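Local atomic coordinates of xylulose kinase (Escherichia coli, PDB entry 2ITM), a protein that catalyses the ATP-dependent phosphorylation of D-xylulose to D-xylulose 5-phosphate and works as a homodimeric member of the FGGY family of carbohydrate kinases. Residues Ile15-Gln20 with Gly427-Ala432; Val89-Ile94 with Pro140-Gln145; Trp134-Glu139 with Ala191-Arg196; Pro311-Ala316 with Glu360-Val365; Glu367-Ala372 with Glu400-Met405. One frame throughout, in Å; residues are numbered along the deposited sequence.

Contact 1: residues Ile15-Gln20 with Gly427-Ala432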
# COMPACT_ATOMS: atom_id res chain seq x y z
N ILE A 15 42.43 -5.54 6.64
CA ILE A 15 42.75 -5.03 7.96
C ILE A 15 44.09 -5.51 8.50
O ILE A 15 44.59 -6.56 8.11
CB ILE A 15 41.64 -5.37 8.97
CG1 ILE A 15 41.64 -6.84 9.32
CG2 ILE A 15 40.29 -4.88 8.47
CD1 ILE A 15 40.82 -7.16 10.53
N LEU A 16 44.64 -4.73 9.41
CA LEU A 16 45.88 -5.05 10.09
C LEU A 16 45.62 -5.20 11.57
O LEU A 16 45.28 -4.22 12.21
CB LEU A 16 46.87 -3.95 9.84
CG LEU A 16 48.36 -4.22 9.80
CD1 LEU A 16 49.11 -3.19 10.57
CD2 LEU A 16 48.77 -5.60 10.19
N LEU A 17 45.82 -6.41 12.10
CA LEU A 17 45.65 -6.66 13.52
C LEU A 17 46.99 -6.65 14.20
O LEU A 17 47.96 -7.19 13.68
CB LEU A 17 45.00 -8.02 13.76
CG LEU A 17 43.50 -8.27 13.72
CD1 LEU A 17 43.20 -9.51 14.49
CD2 LEU A 17 42.72 -7.10 14.26
N ASN A 18 47.04 -6.08 15.39
CA ASN A 18 48.21 -6.18 16.24
C ASN A 18 48.33 -7.50 17.00
O ASN A 18 47.48 -8.35 16.92
CB ASN A 18 48.29 -4.99 17.20
CG ASN A 18 47.14 -4.95 18.18
OD1 ASN A 18 46.79 -3.90 18.68
ND2 ASN A 18 46.56 -6.09 18.47
N GLU A 19 49.42 -7.64 17.75
CA GLU A 19 49.60 -8.81 18.59
C GLU A 19 48.41 -9.04 19.50
O GLU A 19 47.99 -10.17 19.71
CB GLU A 19 50.89 -8.72 19.39
CG GLU A 19 52.00 -7.96 18.68
CD GLU A 19 51.66 -6.50 18.47
OE1 GLU A 19 51.64 -6.06 17.31
OE2 GLU A 19 51.42 -5.79 19.46
N GLN A 20 47.86 -7.96 20.03
CA GLN A 20 46.77 -8.06 20.99
C GLN A 20 45.43 -8.30 20.32
O GLN A 20 44.41 -8.40 20.99
CB GLN A 20 46.72 -6.81 21.85
CG GLN A 20 47.97 -5.95 21.77
CD GLN A 20 49.23 -6.71 22.08
OE1 GLN A 20 49.21 -7.64 22.88
NE2 GLN A 20 50.33 -6.33 21.45
N GLY A 427 37.41 -12.03 11.31
CA GLY A 427 37.50 -13.46 11.43
C GLY A 427 38.63 -14.07 10.62
O GLY A 427 39.34 -14.94 11.08
N ALA A 428 38.81 -13.60 9.40
CA ALA A 428 39.96 -13.95 8.59
C ALA A 428 41.29 -13.78 9.33
O ALA A 428 42.11 -14.67 9.36
CB ALA A 428 39.96 -13.18 7.29
N ALA A 429 41.48 -12.62 9.93
CA ALA A 429 42.69 -12.36 10.68
C ALA A 429 42.77 -13.27 11.90
O ALA A 429 43.83 -13.78 12.22
CB ALA A 429 42.77 -10.92 11.08
N ARG A 430 41.64 -13.47 12.56
CA ARG A 430 41.57 -14.32 13.73
C ARG A 430 42.08 -15.71 13.37
O ARG A 430 42.80 -16.34 14.13
CB ARG A 430 40.14 -14.41 14.26
CG ARG A 430 39.73 -13.39 15.34
CD ARG A 430 40.91 -12.85 16.10
NE ARG A 430 40.65 -11.51 16.65
CZ ARG A 430 39.61 -11.21 17.39
NH1 ARG A 430 38.70 -12.13 17.65
NH2 ARG A 430 39.47 -9.98 17.86
N LEU A 431 41.71 -16.17 12.19
CA LEU A 431 42.14 -17.46 11.73
C LEU A 431 43.64 -17.53 11.54
O LEU A 431 44.26 -18.50 11.89
CB LEU A 431 41.37 -17.87 10.48
CG LEU A 431 39.91 -18.28 10.71
CD1 LEU A 431 39.15 -18.29 9.43
CD2 LEU A 431 39.84 -19.64 11.38
N ALA A 432 44.22 -16.48 10.99
CA ALA A 432 45.66 -16.39 10.83
C ALA A 432 46.40 -16.39 12.17
O ALA A 432 47.41 -17.05 12.32
CB ALA A 432 46.02 -15.18 10.02

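Contact 2: residues Val89-Ile94 with Pro140-Gln145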
# COMPACT_ATOMS: atom_id res chain seq x y z
N VAL A 89 41.28 -17.77 -16.95
CA VAL A 89 39.89 -17.54 -16.63
C VAL A 89 38.98 -17.69 -17.85
O VAL A 89 39.07 -16.91 -18.78
CB VAL A 89 39.68 -16.19 -15.92
CG1 VAL A 89 38.24 -15.81 -15.92
CG2 VAL A 89 40.20 -16.25 -14.50
N LEU A 90 38.13 -18.69 -17.76
CA LEU A 90 37.38 -19.17 -18.90
C LEU A 90 36.18 -18.28 -19.20
O LEU A 90 35.88 -18.00 -20.35
CB LEU A 90 36.89 -20.58 -18.62
CG LEU A 90 37.40 -21.76 -19.44
CD1 LEU A 90 38.42 -21.35 -20.47
CD2 LEU A 90 37.88 -22.91 -18.59
N ARG A 91 35.50 -17.85 -18.15
CA ARG A 91 34.41 -16.89 -18.25
C ARG A 91 34.32 -16.05 -17.00
O ARG A 91 35.00 -16.32 -16.03
CB ARG A 91 33.09 -17.62 -18.49
CG ARG A 91 32.48 -18.25 -17.25
CD ARG A 91 31.29 -19.16 -17.52
NE ARG A 91 30.21 -18.50 -18.27
CZ ARG A 91 29.72 -17.30 -18.02
NH1 ARG A 91 30.20 -16.58 -17.03
NH2 ARG A 91 28.74 -16.82 -18.76
N PRO A 92 33.49 -15.03 -17.01
CA PRO A 92 33.30 -14.22 -15.81
C PRO A 92 32.68 -15.03 -14.68
O PRO A 92 31.94 -15.96 -14.92
CB PRO A 92 32.33 -13.10 -16.28
CG PRO A 92 32.56 -13.00 -17.71
CD PRO A 92 32.82 -14.40 -18.16
N ALA A 93 33.03 -14.68 -13.45
CA ALA A 93 32.50 -15.36 -12.28
C ALA A 93 31.00 -15.17 -12.15
O ALA A 93 30.50 -14.08 -12.20
CB ALA A 93 33.23 -14.93 -11.03
N ILE A 94 30.30 -16.28 -11.97
CA ILE A 94 28.87 -16.27 -11.73
C ILE A 94 28.57 -16.24 -10.23
O ILE A 94 28.79 -17.22 -9.55
CB ILE A 94 28.23 -17.50 -12.35
CG1 ILE A 94 28.54 -17.58 -13.84
CG2 ILE A 94 26.74 -17.53 -12.09
CD1 ILE A 94 28.12 -18.84 -14.43
N PRO A 140 28.76 -25.27 -23.83
CA PRO A 140 29.47 -26.55 -23.81
C PRO A 140 30.94 -26.38 -24.18
O PRO A 140 31.79 -27.14 -23.73
CB PRO A 140 28.73 -27.37 -24.86
CG PRO A 140 28.10 -26.38 -25.72
CD PRO A 140 27.71 -25.25 -24.85
N GLU A 141 31.22 -25.39 -25.00
CA GLU A 141 32.56 -25.09 -25.42
C GLU A 141 33.44 -24.65 -24.26
O GLU A 141 34.59 -25.05 -24.17
CB GLU A 141 32.53 -24.00 -26.48
CG GLU A 141 31.23 -23.95 -27.27
CD GLU A 141 30.10 -23.25 -26.53
OE1 GLU A 141 28.94 -23.38 -26.96
OE2 GLU A 141 30.37 -22.56 -25.54
N ILE A 142 32.88 -23.84 -23.38
CA ILE A 142 33.51 -23.50 -22.11
C ILE A 142 33.67 -24.71 -21.20
O ILE A 142 34.74 -24.94 -20.68
CB ILE A 142 32.71 -22.43 -21.38
CG1 ILE A 142 32.58 -21.16 -22.21
CG2 ILE A 142 33.29 -22.19 -20.03
CD1 ILE A 142 33.85 -20.46 -22.46
N PHE A 143 32.60 -25.45 -21.00
CA PHE A 143 32.63 -26.60 -20.09
C PHE A 143 33.74 -27.57 -20.44
O PHE A 143 34.44 -28.05 -19.57
CB PHE A 143 31.29 -27.33 -20.09
CG PHE A 143 31.15 -28.32 -18.98
CD1 PHE A 143 30.77 -27.93 -17.73
CD2 PHE A 143 31.41 -29.66 -19.20
CE1 PHE A 143 30.65 -28.84 -16.72
CE2 PHE A 143 31.29 -30.57 -18.20
CZ PHE A 143 30.92 -30.15 -16.95
N ARG A 144 33.88 -27.84 -21.72
CA ARG A 144 34.92 -28.71 -22.26
C ARG A 144 36.32 -28.36 -21.76
O ARG A 144 37.17 -29.21 -21.68
CB ARG A 144 34.89 -28.63 -23.79
CG ARG A 144 35.06 -29.94 -24.52
CD ARG A 144 35.06 -29.82 -26.04
NE ARG A 144 35.06 -31.13 -26.69
CZ ARG A 144 34.81 -31.33 -27.98
NH1 ARG A 144 34.55 -30.31 -28.79
NH2 ARG A 144 34.82 -32.56 -28.48
N GLN A 145 36.53 -27.09 -21.44
CA GLN A 145 37.86 -26.59 -21.09
C GLN A 145 38.13 -26.48 -19.57
O GLN A 145 39.20 -26.07 -19.16
CB GLN A 145 38.09 -25.23 -21.73
CG GLN A 145 38.06 -25.18 -23.23
CD GLN A 145 38.12 -23.76 -23.74
OE1 GLN A 145 37.13 -23.21 -24.20
NE2 GLN A 145 39.28 -23.14 -23.62

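Contact 3: residues Trp134-Glu139 with Ala191-Arg196. With SO4 (sulfate ion), chain D.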
# COMPACT_ATOMS: atom_id res chain seq x y z
N TRP A 134 24.43 -25.37 -15.78
CA TRP A 134 24.02 -24.35 -16.73
C TRP A 134 25.08 -24.09 -17.79
O TRP A 134 24.79 -24.07 -18.97
CB TRP A 134 23.66 -23.04 -16.02
CG TRP A 134 23.09 -21.99 -16.91
CD1 TRP A 134 21.79 -21.71 -17.10
CD2 TRP A 134 23.82 -21.07 -17.74
NE1 TRP A 134 21.64 -20.67 -17.99
CE2 TRP A 134 22.88 -20.27 -18.39
CE3 TRP A 134 25.17 -20.85 -17.98
CZ2 TRP A 134 23.25 -19.26 -19.27
CZ3 TRP A 134 25.53 -19.85 -18.85
CH2 TRP A 134 24.58 -19.07 -19.49
N VAL A 135 26.32 -23.91 -17.37
CA VAL A 135 27.41 -23.75 -18.31
C VAL A 135 27.55 -24.96 -19.24
O VAL A 135 27.66 -24.81 -20.44
CB VAL A 135 28.74 -23.44 -17.60
CG1 VAL A 135 29.91 -23.58 -18.58
CG2 VAL A 135 28.71 -22.06 -16.98
N GLN A 136 27.51 -26.15 -18.67
CA GLN A 136 27.51 -27.34 -19.49
C GLN A 136 26.43 -27.30 -20.57
O GLN A 136 26.67 -27.68 -21.70
CB GLN A 136 27.37 -28.61 -18.66
CG GLN A 136 27.55 -29.85 -19.50
CD GLN A 136 27.34 -31.12 -18.73
OE1 GLN A 136 27.87 -32.16 -19.10
NE2 GLN A 136 26.54 -31.05 -17.66
N ARG A 137 25.26 -26.81 -20.19
CA ARG A 137 24.07 -26.89 -21.03
C ARG A 137 24.02 -25.75 -22.01
O ARG A 137 23.52 -25.89 -23.11
CB ARG A 137 22.82 -26.89 -20.16
CG ARG A 137 22.54 -28.22 -19.51
CD ARG A 137 21.63 -28.15 -18.30
NE ARG A 137 20.27 -27.81 -18.66
CZ ARG A 137 19.41 -28.65 -19.20
NH1 ARG A 137 19.75 -29.90 -19.45
NH2 ARG A 137 18.19 -28.23 -19.50
N HIS A 138 24.55 -24.61 -21.61
CA HIS A 138 24.44 -23.41 -22.41
C HIS A 138 25.75 -22.96 -23.04
O HIS A 138 25.75 -22.20 -23.99
CB HIS A 138 23.81 -22.30 -21.59
CG HIS A 138 22.39 -22.54 -21.22
ND1 HIS A 138 21.34 -21.97 -21.90
CD2 HIS A 138 21.84 -23.31 -20.26
CE1 HIS A 138 20.21 -22.37 -21.37
NE2 HIS A 138 20.48 -23.18 -20.37
N GLU A 139 26.86 -23.43 -22.49
CA GLU A 139 28.18 -23.06 -23.00
C GLU A 139 29.13 -24.26 -23.06
O GLU A 139 30.16 -24.27 -22.41
CB GLU A 139 28.79 -21.94 -22.14
CG GLU A 139 28.03 -20.63 -22.20
CD GLU A 139 28.49 -19.63 -21.17
OE1 GLU A 139 27.86 -18.57 -21.04
OE2 GLU A 139 29.49 -19.88 -20.48
N ALA A 191 27.35 -36.10 -10.90
CA ALA A 191 26.05 -35.64 -11.39
C ALA A 191 26.19 -34.35 -12.16
O ALA A 191 25.32 -33.98 -12.93
CB ALA A 191 25.10 -35.46 -10.25
N CYS A 192 27.30 -33.66 -11.95
CA CYS A 192 27.59 -32.45 -12.68
C CYS A 192 28.68 -32.71 -13.72
O CYS A 192 29.14 -31.79 -14.37
CB CYS A 192 28.03 -31.34 -11.72
SG CYS A 192 26.86 -30.93 -10.42
N ASP A 193 29.06 -33.96 -13.87
CA ASP A 193 30.16 -34.33 -14.76
C ASP A 193 31.45 -33.63 -14.37
O ASP A 193 32.13 -33.03 -15.19
CB ASP A 193 29.81 -33.99 -16.19
CG ASP A 193 30.16 -35.10 -17.14
OD1 ASP A 193 31.32 -35.54 -17.13
OD2 ASP A 193 29.33 -35.59 -17.93
N LEU A 194 31.79 -33.72 -13.10
CA LEU A 194 33.02 -33.18 -12.61
C LEU A 194 33.70 -34.26 -11.81
O LEU A 194 33.10 -35.29 -11.53
CB LEU A 194 32.76 -31.95 -11.76
CG LEU A 194 32.15 -30.79 -12.53
CD1 LEU A 194 31.75 -29.65 -11.64
CD2 LEU A 194 33.06 -30.32 -13.63
N SER A 195 34.95 -34.03 -11.46
CA SER A 195 35.64 -34.93 -10.59
C SER A 195 36.44 -34.14 -9.57
O SER A 195 36.60 -32.94 -9.69
CB SER A 195 36.57 -35.84 -11.37
OG SER A 195 37.68 -35.12 -11.86
N ARG A 196 36.94 -34.85 -8.57
CA ARG A 196 37.74 -34.27 -7.50
C ARG A 196 38.95 -33.53 -8.03
O ARG A 196 39.43 -32.59 -7.42
CB ARG A 196 38.18 -35.37 -6.52
CG ARG A 196 37.07 -36.29 -6.09
CD ARG A 196 37.50 -37.39 -5.15
NE ARG A 196 38.02 -36.86 -3.90
CZ ARG A 196 37.35 -36.84 -2.77
NH1 ARG A 196 36.13 -37.33 -2.70
NH2 ARG A 196 37.92 -36.34 -1.69
S SO4 D . 41.66 -36.22 -2.14
O1 SO4 D . 42.08 -35.91 -0.78
O2 SO4 D . 40.44 -35.48 -2.46
O3 SO4 D . 42.72 -35.86 -3.06
O4 SO4 D . 41.40 -37.66 -2.22
O HOH W 1 26.28 -33.49 -16.15

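Contact 4: residues Pro311-Ala316 with Glu360-Val365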
# COMPACT_ATOMS: atom_id res chain seq x y z
N PRO A 311 16.11 7.55 16.00
CA PRO A 311 15.66 7.75 17.35
C PRO A 311 14.53 8.74 17.48
O PRO A 311 13.74 8.62 18.41
CB PRO A 311 16.92 8.28 18.04
CG PRO A 311 17.99 7.72 17.26
CD PRO A 311 17.53 7.89 15.85
N ALA A 312 14.43 9.69 16.56
CA ALA A 312 13.14 10.30 16.29
C ALA A 312 12.12 9.19 16.23
O ALA A 312 11.15 9.16 16.97
CB ALA A 312 13.18 11.07 15.02
N LEU A 313 12.36 8.27 15.33
CA LEU A 313 11.43 7.20 15.09
C LEU A 313 11.10 6.50 16.40
O LEU A 313 9.97 6.52 16.85
CB LEU A 313 12.01 6.21 14.10
CG LEU A 313 11.31 4.87 14.08
CD1 LEU A 313 10.06 4.98 13.29
CD2 LEU A 313 12.22 3.84 13.50
N ILE A 314 12.10 5.89 17.01
CA ILE A 314 11.86 5.00 18.14
C ILE A 314 11.08 5.76 19.18
O ILE A 314 10.43 5.17 20.04
CB ILE A 314 13.19 4.46 18.68
CG1 ILE A 314 13.28 2.95 18.55
CG2 ILE A 314 13.36 4.82 20.12
CD1 ILE A 314 13.78 2.50 17.20
N ALA A 315 11.13 7.09 19.10
CA ALA A 315 10.41 7.92 20.04
C ALA A 315 8.98 8.20 19.60
O ALA A 315 8.08 8.27 20.42
CB ALA A 315 11.14 9.21 20.29
N ALA A 316 8.78 8.37 18.31
CA ALA A 316 7.45 8.56 17.81
C ALA A 316 6.57 7.41 18.29
O ALA A 316 5.44 7.61 18.69
CB ALA A 316 7.47 8.60 16.30
N GLU A 360 1.66 5.70 15.19
CA GLU A 360 1.09 4.38 15.05
C GLU A 360 1.86 3.59 14.00
O GLU A 360 2.26 2.46 14.22
CB GLU A 360 -0.38 4.48 14.66
CG GLU A 360 -1.29 5.01 15.75
CD GLU A 360 -0.98 6.43 16.19
OE1 GLU A 360 -0.90 6.66 17.40
OE2 GLU A 360 -0.82 7.30 15.34
N LEU A 361 2.06 4.22 12.85
CA LEU A 361 2.78 3.60 11.75
C LEU A 361 4.15 3.14 12.20
O LEU A 361 4.58 2.05 11.88
CB LEU A 361 2.90 4.58 10.60
CG LEU A 361 1.89 4.32 9.49
CD1 LEU A 361 0.60 3.86 10.07
CD2 LEU A 361 1.70 5.52 8.58
N ALA A 362 4.82 3.98 12.97
CA ALA A 362 6.17 3.71 13.40
C ALA A 362 6.19 2.55 14.38
O ALA A 362 7.05 1.70 14.31
CB ALA A 362 6.78 4.94 14.02
N ARG A 363 5.24 2.54 15.29
CA ARG A 363 5.01 1.37 16.11
C ARG A 363 4.78 0.08 15.33
O ARG A 363 5.31 -0.95 15.68
CB ARG A 363 3.86 1.61 17.06
CG ARG A 363 4.29 1.69 18.47
CD ARG A 363 4.14 0.44 19.25
NE ARG A 363 3.83 0.80 20.62
CZ ARG A 363 3.86 -0.02 21.65
NH1 ARG A 363 4.18 -1.29 21.49
NH2 ARG A 363 3.54 0.43 22.84
N ALA A 364 3.97 0.17 14.28
CA ALA A 364 3.66 -0.99 13.46
C ALA A 364 4.90 -1.62 12.83
O ALA A 364 5.08 -2.82 12.88
CB ALA A 364 2.65 -0.63 12.42
N VAL A 365 5.75 -0.79 12.27
CA VAL A 365 6.98 -1.25 11.67
C VAL A 365 7.89 -2.00 12.63
O VAL A 365 8.31 -3.11 12.34
CB VAL A 365 7.74 -0.11 10.97
CG1 VAL A 365 8.93 -0.64 10.25
CG2 VAL A 365 6.83 0.60 10.00

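Contact 5: residues Glu367-Ala372 with Glu400-Met405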
# COMPACT_ATOMS: atom_id res chain seq x y z
N GLU A 367 7.17 -3.47 15.42
CA GLU A 367 6.56 -4.68 15.91
C GLU A 367 6.54 -5.75 14.84
O GLU A 367 6.79 -6.91 15.12
CB GLU A 367 5.16 -4.40 16.46
CG GLU A 367 5.17 -3.56 17.72
CD GLU A 367 3.80 -3.32 18.32
OE1 GLU A 367 2.84 -3.12 17.56
OE2 GLU A 367 3.70 -3.31 19.55
N GLY A 368 6.24 -5.36 13.61
CA GLY A 368 6.19 -6.29 12.50
C GLY A 368 7.52 -6.86 12.06
O GLY A 368 7.65 -8.04 11.81
N VAL A 369 8.52 -6.00 11.96
CA VAL A 369 9.87 -6.47 11.79
C VAL A 369 10.26 -7.39 12.93
O VAL A 369 10.80 -8.45 12.71
CB VAL A 369 10.87 -5.31 11.66
CG1 VAL A 369 12.28 -5.84 11.60
CG2 VAL A 369 10.57 -4.47 10.45
N GLY A 370 9.97 -6.97 14.15
CA GLY A 370 10.12 -7.83 15.31
C GLY A 370 9.49 -9.19 15.15
O GLY A 370 10.13 -10.20 15.40
N TYR A 371 8.23 -9.22 14.74
CA TYR A 371 7.50 -10.47 14.59
C TYR A 371 8.16 -11.40 13.57
O TYR A 371 8.29 -12.58 13.80
CB TYR A 371 6.05 -10.20 14.19
CG TYR A 371 5.21 -9.45 15.20
CD1 TYR A 371 5.42 -9.57 16.56
CD2 TYR A 371 4.22 -8.60 14.77
CE1 TYR A 371 4.66 -8.88 17.46
CE2 TYR A 371 3.45 -7.90 15.66
CZ TYR A 371 3.67 -8.04 17.00
OH TYR A 371 2.89 -7.33 17.86
N ALA A 372 8.55 -10.82 12.44
CA ALA A 372 9.28 -11.51 11.40
C ALA A 372 10.59 -12.14 11.90
O ALA A 372 10.83 -13.32 11.70
CB ALA A 372 9.55 -10.59 10.25
N GLU A 400 17.97 0.80 22.22
CA GLU A 400 17.65 0.09 23.46
C GLU A 400 16.19 -0.32 23.53
O GLU A 400 15.86 -1.43 23.89
CB GLU A 400 17.99 0.98 24.65
CG GLU A 400 17.63 0.41 26.00
CD GLU A 400 17.80 1.43 27.11
OE1 GLU A 400 17.49 2.61 26.87
OE2 GLU A 400 18.25 1.06 28.20
N TYR A 401 15.31 0.60 23.17
CA TYR A 401 13.90 0.30 23.13
C TYR A 401 13.60 -0.91 22.27
O TYR A 401 12.86 -1.79 22.68
CB TYR A 401 13.11 1.50 22.63
CG TYR A 401 11.63 1.24 22.59
CD1 TYR A 401 10.98 0.73 23.69
CD2 TYR A 401 10.90 1.48 21.45
CE1 TYR A 401 9.65 0.48 23.67
CE2 TYR A 401 9.55 1.23 21.41
CZ TYR A 401 8.93 0.72 22.53
OH TYR A 401 7.59 0.46 22.51
N TRP A 402 14.19 -0.96 21.08
CA TRP A 402 13.82 -1.98 20.14
C TRP A 402 14.40 -3.32 20.51
O TRP A 402 13.76 -4.33 20.40
CB TRP A 402 14.22 -1.60 18.73
CG TRP A 402 13.60 -2.52 17.72
CD1 TRP A 402 12.29 -2.83 17.59
CD2 TRP A 402 14.28 -3.26 16.72
NE1 TRP A 402 12.10 -3.72 16.56
CE2 TRP A 402 13.31 -4.00 16.01
CE3 TRP A 402 15.62 -3.38 16.34
CZ2 TRP A 402 13.64 -4.83 14.95
CZ3 TRP A 402 15.93 -4.20 15.29
CH2 TRP A 402 14.95 -4.92 14.61
N ARG A 403 15.63 -3.30 20.99
CA ARG A 403 16.29 -4.49 21.48
C ARG A 403 15.44 -5.18 22.53
O ARG A 403 15.33 -6.41 22.55
CB ARG A 403 17.66 -4.15 22.06
CG ARG A 403 18.75 -3.85 21.03
CD ARG A 403 20.15 -4.02 21.56
NE ARG A 403 20.37 -3.17 22.72
CZ ARG A 403 20.71 -1.89 22.67
NH1 ARG A 403 20.87 -1.29 21.51
NH2 ARG A 403 20.88 -1.21 23.79
N GLN A 404 14.85 -4.40 23.42
CA GLN A 404 13.97 -4.93 24.45
C GLN A 404 12.67 -5.45 23.89
O GLN A 404 12.19 -6.49 24.30
CB GLN A 404 13.67 -3.87 25.49
CG GLN A 404 12.88 -4.41 26.64
CD GLN A 404 13.65 -5.41 27.43
OE1 GLN A 404 13.14 -6.47 27.76
NE2 GLN A 404 14.89 -5.08 27.74
N MET A 405 12.08 -4.69 22.98
CA MET A 405 10.92 -5.13 22.26
C MET A 405 11.19 -6.45 21.61
O MET A 405 10.35 -7.35 21.65
CB MET A 405 10.48 -4.11 21.23
CG MET A 405 9.33 -4.60 20.36
SD MET A 405 8.82 -3.49 19.07
CE MET A 405 8.06 -2.24 20.03

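Contact 1: residues Ile15-Gln20 with Gly427-Ala432
Leu-17, the last residue of its strand, lays one methyl against the helix opposite: its CD1 lies 3.7 Å from Ala-429 CB. Its CG is anti to the carbonyl carbon and beside the backbone N (chi1 -84°), which carries the isobutyl group to the helix. Ile-15, two residues back on the same face of the strand, adds a looser touch, CD1 to Ala-429 CB at 4.3 Å. One alanine methyl thus takes two branched side chains, and its small size suits a place where the axes of 15-17 and 427-432 approach to 9.2 Å and cross at -40°. Arg-430, its chain bent at chi2, crosses the Leu-17 side chain at about a right angle and brings NE to 3.9 Å from Leu-17 CD1, which sits at the guanidinium's edge, near its plane. Leu-17 also touches Val-23 and Gln-433. This is helix-on-sheet packing: helix 424-436, from the C-terminal half of the chain, lies on strand 11-17, which pairs between strands 2-7 and 23-30 in the N-terminal domain's mixed sheet.

Contact 2: residues Val89-Ile94 with Pro140-Gln145
Leu-90 and Ile-142 slide past each other in opposite directions, with Leu-90 CG 4.2 Å from Ile-142 CG2. That branch of the isoleucine lies anti to the backbone N while CG1 stands beside that N (chi1 -59°). Branching at CB suits the place, since it sends CG2 to the leucine side chain and the CG1-CD1 arm to its backbone, CD1 resting 3.8 Å from Leu-90 O. The leucine's other neighbour is Gln-145, whose side chain it crosses at a slant; Leu-90 CD2 approaches the backbone carbonyl Gln-145 O to 3.5 Å, and both its methyls lie near Gln-145 CB. With an alanine here in place of Leu-90 the two methyls are gone, which would probably open a gap beside Gln-145 and leave Ile-142 CG2 only the CB of that residue to touch. Arg-91 adds its aliphatic part, CD being 4.4 Å from Ile-142 CG2, while its guanidinium turns to salt bridges with Glu-139 and Glu-42. The loop leading into strand 93-94 thus packs on the short helix 140-143 of the N-terminal domain. The chemistry is divided: dispersion between the segments, whereas the arginine's charge is met by carboxylates beyond them.

Contact 3: residues Trp134-Glu139 with Ala191-Arg196
Gln-136 reaches from its helix toward Asp-193 and Cys-192 at the turn opposite, and the approach is loose. Its CG is anti to the backbone N (chi1 -172°) and the chain runs extended, carrying the amide across the aspartate at about a right angle. The amide and carboxylate planes stand 87° apart, and Gln-136 OE1 stays 3.9 Å from both Asp-193 CB and Asp-193 OD2, a spacing that suits two oxygens with no proton between them. The amide nitrogen works through water instead: Gln-136 NE2 donates to a water at 2.9 Å, which makes a weak bond of 3.4 Å to Ala-191 O. A long polar side chain fits this partly exposed place, where a water spans the two segments.

The tighter packing lies on the buried side, and mostly with neighbours of the two segments. Cys-192 is buried against Ala-129 and Leu-133 of helix 128-138, and Phe-143 packs on Gln-136, Asp-193 and Leu-194. Farther along the loop, Arg-196 holds a sulfate, probably from the crystallisation liquor, with NE and NH2 both bonded to its O2, at 3.1 and 2.8 Å; that oxygen lies in the guanidinium plane. Asp-183 pairs with the same arginine. Asp-193, with positive phi (59°), is the C-prime residue of a Schellman motif that closes helix 186-190, Leu-194 N bonding back to Leu-189 O and Asp-193 N to Gln-190 O.

Contact 4: residues Pro311-Ala316 with Glu360-Val365
Leu-313 and Ala-362 are the centre of a helix-helix packing in the C-terminal domain of this FGGY kinase, a domain of the actin-like ATPase clan; helix 310-316 rests here on the long helix 358-381. Apolar contacts carry the join. Leu-313 has CG anti to the backbone N (chi1 163°), and its CD1 branch reaches the methyl of Ala-362. Ala-316, one turn on, adds a second methyl to the same spot, and alanine suits both places because the helix backbones come close, the CA atoms of Leu-313 and Ala-362 being 6.5 Å apart.

Polar interactions lie around this patch: Glu-360 accepts from the backbone N of Gly-357 and of Asp-321. On another side of the helix, Leu-361 packs on Leu-304 of the second subunit, so the helix also takes part in the dimer contact. Within the apolar patch, Ala-316 CB stands 4.4 Å from Ala-362 CB, whereas Leu-313 CD1 presses to 3.4 Å from that same methyl, tighter than ordinary van der Waals contact.

Contact 5: residues Glu367-Ala372 with Glu400-Met405
Val-369 and Trp-402 meet at about a right angle, the CG1 methyl of the valine lying 3.8 Å from Trp-402 CZ2 and 4.1 Å from Trp-402 CH2, obliquely to the ring. Beside it the backbone of Gly-370 faces the indole's edge, near the ring plane, with Gly-370 N 4.3 Å from Trp-402 CZ2. A glycine suits this point, since a side chain there would be directed at the indole and at the sulfur of Met-405. The second pair is Glu-367 and Met-405: the thioether crosses the glutamate's aliphatic part, Met-405 SD and Met-405 CE each 3.9 Å from Glu-367 CG. A flexible, polarisable methionine can follow the contour of such a methylene, its chain bending only at chi3 (-71°).

Next come the groups that fix these side chains. Trp-402 has CG anti to the backbone N (chi1 -168°), which extends the indole to the other helix, where NE1 bonds to Leu-366 O. The carboxylate of Glu-367 is engaged by Arg-363 in a salt bridge and by the hydroxyl of Tyr-465, which is likely to hold its methylenes against the methionine.

This is helix-helix packing within the C-terminal domain, the axes of 367-372 and 400-405 crossing at -43° and 10.6 Å apart. Farther out, helix 459-479 meets the methionine side of the pair through Arg-461 and Tyr-465, and helix 294-304 the indole side through Ala-294 and Leu-298.

Contacts 1, 4 and 5 are buried and mainly apolar; contacts 2 and 3 are only partly buried and bring charge, amide and water into play. Contact 1 joins the N-terminal to the C-terminal half of the chain, and its segments enclose all the others in sequence. Contacts 2 and 3, with centres about 10 Å apart, share the region of helices 128-138 and 140-143, where the Arg-91 to Glu-139 salt bridge and Phe-143 link them. Contacts 4 and 5 use successive parts of helix 358-381, centres about 11 Å apart, and lie on the opposite side of the chain's centre from contacts 2 and 3. Alanine lets backbones close up in contacts 1 and 4, whereas a tryptophan and a methionine space contact 5.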